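Local coordinates for protein PAN2-PAN3 deadenylation complex catalytic subunit pan2 (Neurospora crassa, PDB 4CZW) that probably shortens the poly(A) tails of mRNA as the exonuclease subunit of the cytoplasmic Pan2-Pan3 deadenylation complex, at residues D174-K177 with R178-T182; N525-P529 with K530-K534; A586-A589 with W590-K594. All coordinates share one frame; numbering follows the deposited sequence.

Contact 1. Residues D174-K177 with R178-T182; sequences DLVK and RLLET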
ATOM      1  N   ASP A 174     -11.058  -4.877 -20.450  1.00 66.86           N
ATOM      2  CA  ASP A 174     -11.666  -3.620 -20.867  1.00 70.07           C
ATOM      3  C   ASP A 174     -11.770  -2.648 -19.699  1.00 69.24           C
ATOM      4  O   ASP A 174     -11.659  -1.434 -19.873  1.00 72.24           O
ATOM      5  CB  ASP A 174     -13.054  -3.864 -21.464  1.00 74.68           C
ATOM      6  CG  ASP A 174     -13.032  -4.859 -22.604  1.00 87.99           C
ATOM      7  OD1 ASP A 174     -11.971  -5.010 -23.246  1.00 85.92           O
ATOM      8  OD2 ASP A 174     -14.078  -5.493 -22.860  1.00 95.51           O
ATOM      9  N   LEU A 175     -11.979  -3.194 -18.505  1.00 67.28           N
ATOM     10  CA  LEU A 175     -12.204  -2.377 -17.321  1.00 59.59           C
ATOM     11  C   LEU A 175     -10.935  -1.667 -16.859  1.00 59.67           C
ATOM     12  O   LEU A 175     -10.938  -0.455 -16.648  1.00 52.11           O
ATOM     13  CB  LEU A 175     -12.762  -3.231 -16.184  1.00 59.21           C
ATOM     14  CG  LEU A 175     -13.275  -2.417 -14.999  1.00 63.21           C
ATOM     15  CD1 LEU A 175     -14.313  -1.421 -15.484  1.00 65.75           C
ATOM     16  CD2 LEU A 175     -13.848  -3.322 -13.923  1.00 57.19           C
ATOM     17  N   VAL A 176      -9.853  -2.426 -16.704  1.00 61.93           N
ATOM     18  CA  VAL A 176      -8.591  -1.870 -16.230  1.00 53.72           C
ATOM     19  C   VAL A 176      -8.027  -0.871 -17.242  1.00 56.95           C
ATOM     20  O   VAL A 176      -7.255   0.022 -16.890  1.00 57.51           O
ATOM     21  CB  VAL A 176      -7.551  -2.982 -15.948  1.00 52.32           C
ATOM     22  CG1 VAL A 176      -7.076  -3.625 -17.244  1.00 61.52           C
ATOM     23  CG2 VAL A 176      -6.374  -2.434 -15.153  1.00 57.74           C
ATOM     24  N   LYS A 177      -8.434  -1.017 -18.499  1.00 62.08           N
ATOM     25  CA  LYS A 177      -8.002  -0.113 -19.556  1.00 59.28           C
ATOM     26  C   LYS A 177      -8.719   1.228 -19.437  1.00 58.23           C
ATOM     27  O   LYS A 177      -8.115   2.285 -19.612  1.00 51.90           O
ATOM     28  CB  LYS A 177      -8.256  -0.740 -20.927  1.00 63.13           C
ATOM     29  CG  LYS A 177      -7.683   0.044 -22.093  1.00 73.56           C
ATOM     30  CD  LYS A 177      -7.849  -0.720 -23.397  1.00 86.25           C
ATOM     31  CE  LYS A 177      -7.251   0.043 -24.566  1.00 93.72           C
ATOM     32  NZ  LYS A 177      -7.911   1.362 -24.758  1.00 88.37           N
ATOM     33  N   ARG A 178     -10.009   1.175 -19.129  1.00 54.73           N
ATOM     34  CA  ARG A 178     -10.813   2.382 -18.970  1.00 47.74           C
ATOM     35  C   ARG A 178     -10.446   3.117 -17.681  1.00 56.34           C
ATOM     36  O   ARG A 178     -10.682   4.318 -17.547  1.00 57.70           O
ATOM     37  CB  ARG A 178     -12.304   2.028 -18.981  1.00 51.07           C
ATOM     38  CG  ARG A 178     -13.242   3.226 -18.976  1.00 69.57           C
ATOM     39  CD  ARG A 178     -14.689   2.796 -19.165  1.00 79.61           C
ATOM     40  NE  ARG A 178     -15.605   3.933 -19.142  1.00 90.56           N
ATOM     41  CZ  ARG A 178     -16.905   3.850 -19.405  1.00 96.65           C
ATOM     42  NH1 ARG A 178     -17.448   2.682 -19.717  1.00 87.06           N
ATOM     43  NH2 ARG A 178     -17.663   4.937 -19.359  1.00 90.84           N
ATOM     44  N   LEU A 179      -9.852   2.387 -16.741  1.00 57.80           N
ATOM     45  CA  LEU A 179      -9.514   2.941 -15.435  1.00 52.01           C
ATOM     46  C   LEU A 179      -8.161   3.650 -15.413  1.00 47.66           C
ATOM     47  O   LEU A 179      -8.010   4.685 -14.766  1.00 47.29           O
ATOM     48  CB  LEU A 179      -9.530   1.834 -14.377  1.00 55.96           C
ATOM     49  CG  LEU A 179     -10.903   1.303 -13.962  1.00 57.40           C
ATOM     50  CD1 LEU A 179     -10.768  -0.020 -13.226  1.00 53.13           C
ATOM     51  CD2 LEU A 179     -11.629   2.322 -13.098  1.00 46.86           C
ATOM     52  N   LEU A 180      -7.180   3.096 -16.120  1.00 47.97           N
ATOM     53  CA  LEU A 180      -5.809   3.588 -16.012  1.00 47.12           C
ATOM     54  C   LEU A 180      -5.222   4.107 -17.325  1.00 48.53           C
ATOM     55  O   LEU A 180      -4.322   4.947 -17.313  1.00 44.98           O
ATOM     56  CB  LEU A 180      -4.904   2.484 -15.459  1.00 45.04           C
ATOM     57  CG  LEU A 180      -5.318   1.848 -14.130  1.00 47.91           C
ATOM     58  CD1 LEU A 180      -4.293   0.814 -13.690  1.00 41.39           C
ATOM     59  CD2 LEU A 180      -5.516   2.908 -13.056  1.00 41.52           C
ATOM     60  N   GLU A 181      -5.725   3.615 -18.453  1.00 56.44           N
ATOM     61  CA  GLU A 181      -5.125   3.946 -19.745  1.00 56.31           C
ATOM     62  C   GLU A 181      -5.773   5.130 -20.452  1.00 51.56           C
ATOM     63  O   GLU A 181      -6.975   5.368 -20.330  1.00 48.10           O
ATOM     64  CB  GLU A 181      -5.169   2.735 -20.680  1.00 55.24           C
ATOM     65  CG  GLU A 181      -4.248   1.599 -20.287  1.00 60.73           C
ATOM     66  CD  GLU A 181      -4.063   0.598 -21.407  1.00 65.27           C
ATOM     67  OE1 GLU A 181      -4.371   0.942 -22.568  1.00 67.38           O
ATOM     68  OE2 GLU A 181      -3.612  -0.533 -21.131  1.00 81.46           O
ATOM     69  N   THR A 182      -4.955   5.867 -21.196  1.00 54.29           N
ATOM     70  CA  THR A 182      -5.447   6.869 -22.128  1.00 62.42           C
ATOM     71  C   THR A 182      -5.571   6.229 -23.505  1.00 53.31           C
ATOM     72  O   THR A 182      -4.578   6.078 -24.218  1.00 57.31           O
ATOM     73  CB  THR A 182      -4.520   8.096 -22.206  1.00 56.01           C
ATOM     74  OG1 THR A 182      -4.418   8.708 -20.914  1.00 58.37           O
ATOM     75  CG2 THR A 182      -5.060   9.112 -23.203  1.00 54.02           C
TER

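Contact 2. Residues N525-P529 with K530-K534; sequences NLVSP and KTAYK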
ATOM      1  N   ASN A 525       7.006 -27.341   5.538  1.00 64.14           N
ATOM      2  CA  ASN A 525       6.129 -26.786   4.519  1.00 56.52           C
ATOM      3  C   ASN A 525       6.657 -25.428   4.078  1.00 54.88           C
ATOM      4  O   ASN A 525       6.061 -24.391   4.371  1.00 71.48           O
ATOM      5  CB  ASN A 525       4.696 -26.661   5.041  1.00 55.27           C
ATOM      6  CG  ASN A 525       3.710 -26.282   3.953  1.00 57.79           C
ATOM      7  OD1 ASN A 525       3.912 -26.593   2.780  1.00 58.09           O
ATOM      8  ND2 ASN A 525       2.637 -25.600   4.338  1.00 57.18           N
ATOM      9  N   LEU A 526       7.791 -25.442   3.385  1.00 61.44           N
ATOM     10  CA  LEU A 526       8.453 -24.214   2.964  1.00 57.73           C
ATOM     11  C   LEU A 526       7.671 -23.513   1.858  1.00 51.54           C
ATOM     12  O   LEU A 526       7.449 -24.080   0.788  1.00 63.40           O
ATOM     13  CB  LEU A 526       9.879 -24.512   2.497  1.00 49.28           C
ATOM     14  CG  LEU A 526      10.804 -23.307   2.326  1.00 53.77           C
ATOM     15  CD1 LEU A 526      11.029 -22.616   3.658  1.00 46.31           C
ATOM     16  CD2 LEU A 526      12.125 -23.734   1.716  1.00 55.77           C
ATOM     17  N   VAL A 527       7.253 -22.281   2.124  1.00 48.51           N
ATOM     18  CA  VAL A 527       6.452 -21.522   1.169  1.00 46.42           C
ATOM     19  C   VAL A 527       7.022 -20.127   0.934  1.00 48.05           C
ATOM     20  O   VAL A 527       7.935 -19.690   1.636  1.00 50.29           O
ATOM     21  CB  VAL A 527       4.991 -21.386   1.642  1.00 49.77           C
ATOM     22  CG1 VAL A 527       4.331 -22.753   1.743  1.00 42.08           C
ATOM     23  CG2 VAL A 527       4.932 -20.659   2.977  1.00 47.52           C
ATOM     24  N   SER A 528       6.476 -19.435  -0.060  1.00 44.92           N
ATOM     25  CA  SER A 528       6.878 -18.066  -0.357  1.00 46.56           C
ATOM     26  C   SER A 528       6.303 -17.116   0.694  1.00 49.50           C
ATOM     27  O   SER A 528       5.275 -17.418   1.299  1.00 51.55           O
ATOM     28  CB  SER A 528       6.415 -17.664  -1.761  1.00 46.80           C
ATOM     29  OG  SER A 528       5.007 -17.516  -1.813  1.00 52.52           O
ATOM     30  N   PRO A 529       6.975 -15.974   0.924  1.00 44.93           N
ATOM     31  CA  PRO A 529       6.546 -14.990   1.927  1.00 40.85           C
ATOM     32  C   PRO A 529       5.091 -14.547   1.774  1.00 46.35           C
ATOM     33  O   PRO A 529       4.362 -14.479   2.764  1.00 49.81           O
ATOM     34  CB  PRO A 529       7.492 -13.812   1.680  1.00 34.45           C
ATOM     35  CG  PRO A 529       8.724 -14.440   1.141  1.00 47.98           C
ATOM     36  CD  PRO A 529       8.256 -15.593   0.299  1.00 37.70           C
ATOM     37  N   LYS A 530       4.680 -14.253   0.545  1.00 48.17           N
ATOM     38  CA  LYS A 530       3.331 -13.763   0.286  1.00 44.96           C
ATOM     39  C   LYS A 530       2.292 -14.866   0.466  1.00 40.24           C
ATOM     40  O   LYS A 530       1.144 -14.596   0.817  1.00 46.96           O
ATOM     41  CB  LYS A 530       3.248 -13.173  -1.124  1.00 47.40           C
ATOM     42  CG  LYS A 530       1.907 -12.550  -1.481  1.00 45.89           C
ATOM     43  CD  LYS A 530       1.161 -13.402  -2.493  1.00 50.32           C
ATOM     44  CE  LYS A 530      -0.084 -12.696  -2.997  1.00 49.87           C
ATOM     45  NZ  LYS A 530      -0.749 -13.456  -4.092  1.00 42.74           N
ATOM     46  N   THR A 531       2.702 -16.109   0.233  1.00 46.99           N
ATOM     47  CA  THR A 531       1.807 -17.251   0.392  1.00 46.19           C
ATOM     48  C   THR A 531       1.386 -17.411   1.849  1.00 49.48           C
ATOM     49  O   THR A 531       0.206 -17.600   2.148  1.00 51.44           O
ATOM     50  CB  THR A 531       2.463 -18.559  -0.092  1.00 42.74           C
ATOM     51  OG1 THR A 531       2.829 -18.429  -1.471  1.00 56.28           O
ATOM     52  CG2 THR A 531       1.503 -19.728   0.064  1.00 31.99           C
ATOM     53  N   ALA A 532       2.356 -17.327   2.752  1.00 43.31           N
ATOM     54  CA  ALA A 532       2.081 -17.443   4.179  1.00 43.75           C
ATOM     55  C   ALA A 532       1.340 -16.214   4.692  1.00 42.33           C
ATOM     56  O   ALA A 532       0.449 -16.325   5.535  1.00 51.98           O
ATOM     57  CB  ALA A 532       3.371 -17.644   4.950  1.00 44.65           C
ATOM     58  N   TYR A 533       1.715 -15.047   4.179  1.00 37.91           N
ATOM     59  CA  TYR A 533       1.071 -13.797   4.564  1.00 34.52           C
ATOM     60  C   TYR A 533      -0.397 -13.799   4.158  1.00 40.27           C
ATOM     61  O   TYR A 533      -1.252 -13.281   4.877  1.00 41.83           O
ATOM     62  CB  TYR A 533       1.790 -12.601   3.931  1.00 39.94           C
ATOM     63  CG  TYR A 533       1.257 -11.255   4.372  1.00 33.79           C
ATOM     64  CD1 TYR A 533       0.176 -10.666   3.724  1.00 29.54           C
ATOM     65  CD2 TYR A 533       1.838 -10.569   5.430  1.00 33.58           C
ATOM     66  CE1 TYR A 533      -0.314  -9.437   4.125  1.00 38.54           C
ATOM     67  CE2 TYR A 533       1.356  -9.340   5.836  1.00 38.16           C
ATOM     68  CZ  TYR A 533       0.281  -8.779   5.180  1.00 37.16           C
ATOM     69  OH  TYR A 533      -0.202  -7.554   5.583  1.00 39.23           O
ATOM     70  N   LYS A 534      -0.677 -14.383   2.996  1.00 43.48           N
ATOM     71  CA  LYS A 534      -2.031 -14.431   2.456  1.00 45.35           C
ATOM     72  C   LYS A 534      -2.980 -15.141   3.414  1.00 46.79           C
ATOM     73  O   LYS A 534      -4.126 -14.727   3.583  1.00 45.72           O
ATOM     74  CB  LYS A 534      -2.036 -15.128   1.094  1.00 43.16           C
ATOM     75  CG  LYS A 534      -3.357 -15.045   0.350  1.00 38.60           C
ATOM     76  CD  LYS A 534      -3.284 -15.787  -0.974  1.00 48.94           C
ATOM     77  CE  LYS A 534      -4.586 -15.680  -1.750  1.00 51.49           C
ATOM     78  NZ  LYS A 534      -4.871 -14.279  -2.167  1.00 51.14           N
TER

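Contact 3. Residues A586-A589 with W590-K594; sequences AFLA and WYLLK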
ATOM      1  N   ALA A 586       7.624 -17.217  29.739  1.00 48.39           N
ATOM      2  CA  ALA A 586       8.223 -18.308  30.497  1.00 57.95           C
ATOM      3  C   ALA A 586       7.824 -18.253  31.968  1.00 56.72           C
ATOM      4  O   ALA A 586       7.550 -19.283  32.583  1.00 53.70           O
ATOM      5  CB  ALA A 586       9.736 -18.277  30.359  1.00 51.22           C
ATOM      6  N   PHE A 587       7.793 -17.047  32.526  1.00 46.77           N
ATOM      7  CA  PHE A 587       7.443 -16.871  33.930  1.00 50.13           C
ATOM      8  C   PHE A 587       5.972 -17.189  34.173  1.00 52.51           C
ATOM      9  O   PHE A 587       5.623 -17.832  35.163  1.00 55.69           O
ATOM     10  CB  PHE A 587       7.758 -15.447  34.393  1.00 48.17           C
ATOM     11  CG  PHE A 587       7.591 -15.242  35.872  1.00 54.60           C
ATOM     12  CD1 PHE A 587       8.629 -15.518  36.745  1.00 54.13           C
ATOM     13  CD2 PHE A 587       6.393 -14.775  36.390  1.00 53.45           C
ATOM     14  CE1 PHE A 587       8.478 -15.332  38.106  1.00 52.52           C
ATOM     15  CE2 PHE A 587       6.235 -14.586  37.748  1.00 53.57           C
ATOM     16  CZ  PHE A 587       7.278 -14.865  38.608  1.00 64.68           C
ATOM     17  N   LEU A 588       5.113 -16.730  33.268  1.00 48.37           N
ATOM     18  CA  LEU A 588       3.682 -16.997  33.368  1.00 41.22           C
ATOM     19  C   LEU A 588       3.399 -18.491  33.257  1.00 43.60           C
ATOM     20  O   LEU A 588       2.523 -19.017  33.941  1.00 49.82           O
ATOM     21  CB  LEU A 588       2.913 -16.230  32.291  1.00 46.37           C
ATOM     22  CG  LEU A 588       2.817 -14.712  32.458  1.00 44.86           C
ATOM     23  CD1 LEU A 588       2.081 -14.087  31.284  1.00 43.01           C
ATOM     24  CD2 LEU A 588       2.130 -14.362  33.769  1.00 47.85           C
ATOM     25  N   ALA A 589       4.148 -19.170  32.395  1.00 46.64           N
ATOM     26  CA  ALA A 589       3.996 -20.609  32.222  1.00 47.39           C
ATOM     27  C   ALA A 589       4.514 -21.361  33.444  1.00 49.65           C
ATOM     28  O   ALA A 589       3.996 -22.417  33.801  1.00 53.60           O
ATOM     29  CB  ALA A 589       4.719 -21.072  30.967  1.00 39.16           C
ATOM     30  N   TRP A 590       5.538 -20.807  34.084  1.00 47.68           N
ATOM     31  CA  TRP A 590       6.150 -21.442  35.244  1.00 50.62           C
ATOM     32  C   TRP A 590       5.313 -21.260  36.506  1.00 51.35           C
ATOM     33  O   TRP A 590       5.261 -22.144  37.359  1.00 49.16           O
ATOM     34  CB  TRP A 590       7.560 -20.888  35.468  1.00 46.01           C
ATOM     35  CG  TRP A 590       8.213 -21.380  36.725  1.00 49.90           C
ATOM     36  CD1 TRP A 590       8.700 -22.633  36.959  1.00 54.60           C
ATOM     37  CD2 TRP A 590       8.462 -20.624  37.917  1.00 51.18           C
ATOM     38  NE1 TRP A 590       9.231 -22.706  38.224  1.00 57.28           N
ATOM     39  CE2 TRP A 590       9.098 -21.485  38.834  1.00 52.36           C
ATOM     40  CE3 TRP A 590       8.206 -19.304  38.299  1.00 45.69           C
ATOM     41  CZ2 TRP A 590       9.482 -21.069  40.106  1.00 50.26           C
ATOM     42  CZ3 TRP A 590       8.588 -18.893  39.565  1.00 49.38           C
ATOM     43  CH2 TRP A 590       9.218 -19.773  40.453  1.00 51.39           C
ATOM     44  N   TYR A 591       4.652 -20.112  36.615  1.00 49.44           N
ATOM     45  CA  TYR A 591       3.921 -19.769  37.829  1.00 44.92           C
ATOM     46  C   TYR A 591       2.460 -20.207  37.781  1.00 44.39           C
ATOM     47  O   TYR A 591       1.873 -20.538  38.810  1.00 51.82           O
ATOM     48  CB  TYR A 591       4.005 -18.262  38.084  1.00 46.93           C
ATOM     49  CG  TYR A 591       3.451 -17.836  39.425  1.00 49.57           C
ATOM     50  CD1 TYR A 591       4.194 -17.996  40.585  1.00 52.72           C
ATOM     51  CD2 TYR A 591       2.187 -17.269  39.530  1.00 44.46           C
ATOM     52  CE1 TYR A 591       3.695 -17.609  41.814  1.00 49.61           C
ATOM     53  CE2 TYR A 591       1.679 -16.877  40.753  1.00 50.65           C
ATOM     54  CZ  TYR A 591       2.438 -17.050  41.892  1.00 53.20           C
ATOM     55  OH  TYR A 591       1.940 -16.663  43.115  1.00 51.20           O
ATOM     56  N   LEU A 592       1.877 -20.209  36.587  1.00 47.16           N
ATOM     57  CA  LEU A 592       0.458 -20.522  36.442  1.00 47.24           C
ATOM     58  C   LEU A 592       0.222 -21.938  35.921  1.00 47.86           C
ATOM     59  O   LEU A 592      -0.827 -22.529  36.172  1.00 53.73           O
ATOM     60  CB  LEU A 592      -0.215 -19.511  35.512  1.00 42.70           C
ATOM     61  CG  LEU A 592      -0.102 -18.037  35.911  1.00 45.61           C
ATOM     62  CD1 LEU A 592      -0.800 -17.152  34.893  1.00 51.21           C
ATOM     63  CD2 LEU A 592      -0.670 -17.808  37.305  1.00 47.34           C
ATOM     64  N   LEU A 593       1.197 -22.479  35.198  1.00 45.46           N
ATOM     65  CA  LEU A 593       1.057 -23.809  34.615  1.00 44.97           C
ATOM     66  C   LEU A 593       2.057 -24.799  35.203  1.00 50.13           C
ATOM     67  O   LEU A 593       1.985 -25.996  34.923  1.00 50.02           O
ATOM     68  CB  LEU A 593       1.227 -23.749  33.094  1.00 41.15           C
ATOM     69  CG  LEU A 593       0.264 -22.855  32.312  1.00 45.45           C
ATOM     70  CD1 LEU A 593       0.678 -22.778  30.850  1.00 42.47           C
ATOM     71  CD2 LEU A 593      -1.162 -23.366  32.439  1.00 49.24           C
ATOM     72  N   LYS A 594       2.979 -24.291  36.017  1.00 50.42           N
ATOM     73  CA  LYS A 594       4.068 -25.093  36.575  1.00 51.39           C
ATOM     74  C   LYS A 594       4.847 -25.819  35.482  1.00 53.78           C
ATOM     75  O   LYS A 594       5.139 -27.009  35.603  1.00 54.42           O
ATOM     76  CB  LYS A 594       3.535 -26.106  37.595  1.00 49.31           C
ATOM     77  CG  LYS A 594       3.236 -25.524  38.966  1.00 50.90           C
ATOM     78  CD  LYS A 594       1.746 -25.530  39.261  1.00 64.50           C
ATOM     79  CE  LYS A 594       1.473 -25.191  40.717  1.00 63.42           C
ATOM     80  NZ  LYS A 594       0.014 -25.118  41.009  1.00 67.05           N
TER

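Contact 1. Residues D174-K177 with R178-T182
Lys177 meets Glu181, four residues further along the chain, with its hydrocarbon arm and not with its ammonium group. CG of Lys177 lies 3.5 Å from OE1 of Glu181, and CE of Lys177 comes to 3.6 Å of the same oxygen, so one carboxylate oxygen, OE1, rests against the methylene chain. CG stands anti to the backbone N of Lys177 (chi1 -173°) and the next two torsions are extended as well; this carries the arm across the glutamate before it bends at its last torsion. NZ of Lys177 ends 4.2 Å from OE1 of Glu181, beyond a salt bridge, though the opposite charges probably still attract. The salt bridge of that ammonium is made instead with Asp183. With an alanine here, Asp183 would probably be left without this charged mate and the carboxylate of Glu181 would lose the methylene groups it crosses. The backbones are joined too: Glu181 N donates to Lys177 O over 3.0 Å from above the carbonyl plane. Glu181 has already left helical geometry (psi 148°), so this bond belongs to the C-terminal turn of helix 172-180. That helix is part of the ubiquitin-protease-like domain, which is predicted to be inactive and to serve as a scaffold. One turn of it is closed by Arg178 N, bonded to Asp174 O at 3.2 Å. CB of Arg178 lies 3.6 Å from the same O of Asp174, and the arginine's side chain, extended from CG to NE, makes a cation-pi contact with Phe164. On the buried flank, CG2 of Val176 sits 4.1 Å from CD1 of Leu180, and CG of Leu175 is 3.9 Å from CD1 of Leu179. Val176 and Leu180 also pack on helix 130-149, and Leu179 and Leu180 reach Met66 of helix 61-71.

Contact 2. Residues N525-P529 with K530-K534
Ser528 turns OG between its backbone N and carbonyl carbon (chi1 70°), while Thr531 sets OG1 beside its own N (chi1 -59°), and the two hydroxyls face each other across the first turn of helix 529-541. Their modelled separation is too short to be trusted at this resolution, although a hydrogen bond from Thr531 OG1 to Ser528 OG fits the placement. Ser528 is the N-cap: its OG accepts from Thr531 N in a weak capping bond of 3.4 Å. Its carbonyl is used as well, since Ala532 N points to Ser528 O at 3.3 Å along a nearly straight line (N-H...O 161°). Tyr533 N follows with a bond of 3.1 Å to Pro529 O. Pro529 suits the first helical position because it has no N-H to leave unpaired there. Before the cap, Val527 CG2 touches Ala532 CB at 3.9 Å, the pairing of positions found in a hydrophobic staple, and Val527 CB lies 4.2 Å from Thr531 CB. The cap and the staple-like contact mark the passage from strand 525-527 into helix 529-541 of the exonuclease domain. Strand 525-527 runs parallel to strand 490-496, whose Ile496 also receives Pro529 and Ala532; on another side Lys530 NZ donates to the carbonyls of Cys75 and Ala77 in the zinc-binding loop, and its side chain also touches Cys83 and Tyr87 of helix 81-94.

Contact 3. Residues A586-A589 with W590-K594
Phe587 and Trp590 bring their rings together obliquely, with CE1 of Phe587 3.8 Å from CZ3 of Trp590. The phenyl centroid is 5.7 Å from that of the indole six-membered ring and the planes make 54°, a geometry that is neither a stack nor a T-shaped pair. Both side chains leave with CG anti to the backbone N (chi1 -173° in Phe587, 174° in Trp590), and this lets rings only three residues apart converge. CE2 of Phe587 is 4.3 Å from CB of Tyr591. All three aromatic residues touch a crystal neighbour, so the lattice may influence how they are turned. Elsewhere on the helix, Leu588 and Leu592 lie side by side, CD2 of Leu588 4.2 Å from CD1 of Leu592. The frame beneath is helix 585-592 of the exonuclease domain: Trp590 N donates to Ala586 O and Tyr591 N to Phe587 O, both at 2.9 Å, and Leu592 N to Leu588 O at 3.0 Å. After a weak bond from Leu593 N to Ala589 O, the chain turns off at Lys594, whose phi is positive. Further out, Phe587 and Tyr591 pack on Leu634 of helix 627-634. Leu588 and Ala589 lie against Leu614 and Thr610 of helix 604-623, the helix that also carries Asp607, a probable ligand of the catalytic metals.

How the contacts relate
Each contact is local, and none touches another. Contact 1 lies in the ubiquitin-protease-like part, while contacts 2 and 3 belong to the exonuclease. Contacts 1 and 2 are about 17 Å apart at their nearest atoms. The zinc site that includes His70 is close to contact 2 alone: the side chain of Lys530 is about 4 Å from the zinc ion, that of Val176 about 12 Å. Since the zinc ligands belong to the ubiquitin-protease-like part, contact 2 sits where the two domains meet. Contact 3 lies about 25 Å from contact 2 and about 48 Å from contact 1, nearest atoms; its Ala586 side chain is about 8 Å from that of Asp607, a probable catalytic metal ligand.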